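Local coordinates for protein papain inhibitor (Streptomyces mobaraensis, PDB 5NTB) that inhibits the cysteine proteases papain and bromelain and the serine protease trypsin, and serves as a glutamine and lysine donor substrate for transglutaminase, at residues 39-44 / 104-109. Numbering follows the deposited sequence.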
loop_
_atom_site.group_PDB
_atom_site.type_symbol
_atom_site.label_atom_id
_atom_site.label_comp_id
_atom_site.label_asym_id
_atom_site.label_seq_id
_atom_site.Cartn_x
_atom_site.Cartn_y
_atom_site.Cartn_z
ATOM N N ALA A 39 3.729 7.026 -6.034
ATOM C CA ALA A 39 4.886 7.911 -5.970
ATOM C C ALA A 39 4.506 9.338 -5.599
ATOM O O ALA A 39 5.317 10.048 -5.002
ATOM C CB ALA A 39 5.631 7.900 -7.305
ATOM N N ALA A 40 3.282 9.768 -5.909
ATOM C CA ALA A 40 2.904 11.157 -5.656
ATOM C C ALA A 40 2.906 11.519 -4.174
ATOM O O ALA A 40 2.919 12.712 -3.840
ATOM C CB ALA A 40 1.532 11.444 -6.261
ATOM N N TRP A 41 2.938 10.532 -3.279
ATOM C CA TRP A 41 2.961 10.795 -1.850
ATOM C C TRP A 41 4.365 10.859 -1.275
ATOM O O TRP A 41 4.516 11.250 -0.114
ATOM C CB TRP A 41 2.171 9.719 -1.108
ATOM C CG TRP A 41 0.741 9.673 -1.530
ATOM C CD1 TRP A 41 0.159 8.789 -2.396
ATOM C CD2 TRP A 41 -0.292 10.569 -1.108
ATOM N NE1 TRP A 41 -1.182 9.090 -2.542
ATOM C CE2 TRP A 41 -1.478 10.182 -1.765
ATOM C CE3 TRP A 41 -0.325 11.676 -0.251
ATOM C CZ2 TRP A 41 -2.690 10.856 -1.573
ATOM C CZ3 TRP A 41 -1.529 12.332 -0.060
ATOM C CH2 TRP A 41 -2.691 11.921 -0.716
ATOM N N TRP A 42 5.380 10.477 -2.049
ATOM C CA TRP A 42 6.749 10.447 -1.558
ATOM C C TRP A 42 7.374 11.830 -1.694
ATOM O O TRP A 42 7.130 12.540 -2.675
ATOM C CB TRP A 42 7.553 9.385 -2.315
ATOM C CG TRP A 42 7.020 7.999 -2.007
ATOM C CD1 TRP A 42 5.812 7.475 -2.406
ATOM C CD2 TRP A 42 7.639 6.991 -1.186
ATOM N NE1 TRP A 42 5.655 6.197 -1.900
ATOM C CE2 TRP A 42 6.760 5.882 -1.148
ATOM C CE3 TRP A 42 8.856 6.912 -0.489
ATOM C CZ2 TRP A 42 7.053 4.725 -0.439
ATOM C CZ3 TRP A 42 9.146 5.754 0.211
ATOM C CH2 TRP A 42 8.239 4.674 0.236
ATOM N N THR A 43 8.164 12.216 -0.684
ATOM C CA THR A 43 8.647 13.596 -0.592
ATOM C C THR A 43 10.156 13.711 -0.476
ATOM O O THR A 43 10.731 14.660 -1.018
ATOM C CB THR A 43 8.010 14.327 0.608
ATOM O OG1 THR A 43 8.140 13.537 1.801
ATOM C CG2 THR A 43 6.543 14.605 0.340
ATOM N N THR A 44 10.807 12.797 0.227
ATOM C CA THR A 44 12.228 13.000 0.446
ATOM C C THR A 44 13.025 12.564 -0.777
ATOM O O THR A 44 12.635 11.637 -1.487
ATOM C CB THR A 44 12.702 12.230 1.674
ATOM O OG1 THR A 44 12.373 10.845 1.521
ATOM C CG2 THR A 44 12.031 12.764 2.925
ATOM N N ILE A 104 -12.287 0.683 -3.801
ATOM C CA ILE A 104 -11.901 0.465 -2.417
ATOM C C ILE A 104 -11.798 1.824 -1.747
ATOM O O ILE A 104 -11.789 2.872 -2.403
ATOM C CB ILE A 104 -10.567 -0.291 -2.288
ATOM C CG1 ILE A 104 -9.430 0.553 -2.885
ATOM C CG2 ILE A 104 -10.669 -1.638 -2.965
ATOM C CD1 ILE A 104 -8.119 0.439 -2.150
ATOM N N THR A 105 -11.722 1.808 -0.431
ATOM C CA THR A 105 -11.404 3.005 0.317
ATOM C C THR A 105 -10.158 2.720 1.136
ATOM O O THR A 105 -9.943 1.592 1.590
ATOM C CB THR A 105 -12.557 3.424 1.222
ATOM O OG1 THR A 105 -12.648 2.508 2.314
ATOM C CG2 THR A 105 -13.902 3.436 0.441
ATOM N N TRP A 106 -9.324 3.738 1.300
ATOM C CA TRP A 106 -8.125 3.566 2.102
ATOM C C TRP A 106 -7.728 4.884 2.730
ATOM O O TRP A 106 -8.111 5.959 2.267
ATOM C CB TRP A 106 -6.967 2.958 1.280
ATOM C CG TRP A 106 -6.404 3.789 0.167
ATOM C CD1 TRP A 106 -6.850 3.849 -1.125
ATOM C CD2 TRP A 106 -5.260 4.640 0.238
ATOM N NE1 TRP A 106 -6.043 4.693 -1.864
ATOM C CE2 TRP A 106 -5.063 5.190 -1.049
ATOM C CE3 TRP A 106 -4.369 4.976 1.262
ATOM C CZ2 TRP A 106 -4.024 6.077 -1.337
ATOM C CZ3 TRP A 106 -3.328 5.854 0.979
ATOM C CH2 TRP A 106 -3.158 6.386 -0.322
ATOM N N LYS A 107 -6.950 4.786 3.803
ATOM C CA LYS A 107 -6.449 5.976 4.466
ATOM C C LYS A 107 -5.115 5.632 5.093
ATOM O O LYS A 107 -4.879 4.485 5.495
ATOM C CB LYS A 107 -7.417 6.505 5.535
ATOM C CG LYS A 107 -7.661 5.533 6.677
ATOM C CD LYS A 107 -8.541 6.181 7.736
ATOM C CE LYS A 107 -8.790 5.238 8.883
ATOM N NZ LYS A 107 -9.602 5.906 9.960
ATOM N N PHE A 108 -4.243 6.628 5.141
ATOM C CA PHE A 108 -3.040 6.550 5.955
ATOM C C PHE A 108 -3.402 6.600 7.431
ATOM O O PHE A 108 -4.243 7.406 7.845
ATOM C CB PHE A 108 -2.105 7.716 5.646
ATOM C CG PHE A 108 -1.546 7.714 4.247
ATOM C CD1 PHE A 108 -0.564 6.803 3.884
ATOM C CD2 PHE A 108 -1.957 8.655 3.318
ATOM C CE1 PHE A 108 -0.023 6.817 2.603
ATOM C CE2 PHE A 108 -1.412 8.684 2.038
ATOM C CZ PHE A 108 -0.438 7.759 1.686
ATOM N N VAL A 109 -2.734 5.770 8.233
ATOM C CA VAL A 109 -2.902 5.790 9.687
ATOM C C VAL A 109 -1.551 5.704 10.383
ATOM O O VAL A 109 -0.539 5.326 9.794
ATOM C CB VAL A 109 -3.795 4.643 10.200
ATOM C CG1 VAL A 109 -5.209 4.767 9.660
ATOM C CG2 VAL A 109 -3.188 3.300 9.830
#
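The indole of Trp-41 lies like a lid across the ends of two aromatic side chains, Phe-108 and Trp-106, that rise from strand 104-109. Phe-108 makes the closer approach: its rim comes down over the centre of the indole face, with CE2 3.8 Å from CD2 of Trp-41 and CZ 3.9 Å from CG of Trp-41. The planes stand at 73°, an edge-to-face pair in which the ring hydrogens of a phenylalanine meet the electron-rich indole. With CG anti to the carbonyl carbon (chi1 -60°), Trp-41 sends its ring toward the strand. Trp-106 adds a looser, offset edge-to-face contact, its CH2 reaching NE1 of Trp-41 at 4.0 Å. Two residues apart on the strand, Trp-106 and Phe-108 also touch: CZ3 of Trp-106 lies 3.5 Å above the Phe-108 ring plane, offset toward the rim.

Tryptophan suits both its places, offering a broad apolar surface and one N-H: NE1 of Trp-41 is hydrogen-bonded to Arg-80 O, and NE1 of Trp-106 to Thr-81 O. Phe-108, wholly apolar, suits a buried position against both indoles, having no polar side-chain atom to satisfy. Replacing Trp-41 by an alanine would probably uncover the rims of Phe-108 and Trp-106 and leave the Arg-80 carbonyl without this donor.

Between the two segments, contact is confined to these three rings; Pro-3 and Met-8 also touch Trp-41. Phe-108 and Trp-106 are buried, whereas Trp-41 remains partly exposed, and toward solvent lie Ala-40, within the 3-10 segment 39-41, and Thr-43, in the loop beyond it. The backbones stay well apart, 10.7 Å between CA of Trp-41 and CA of Phe-108. Here an aromatic cluster fastens the loop that follows strand 35-38 onto a sheet strand, consistent with the double-psi beta-barrel fold of this family.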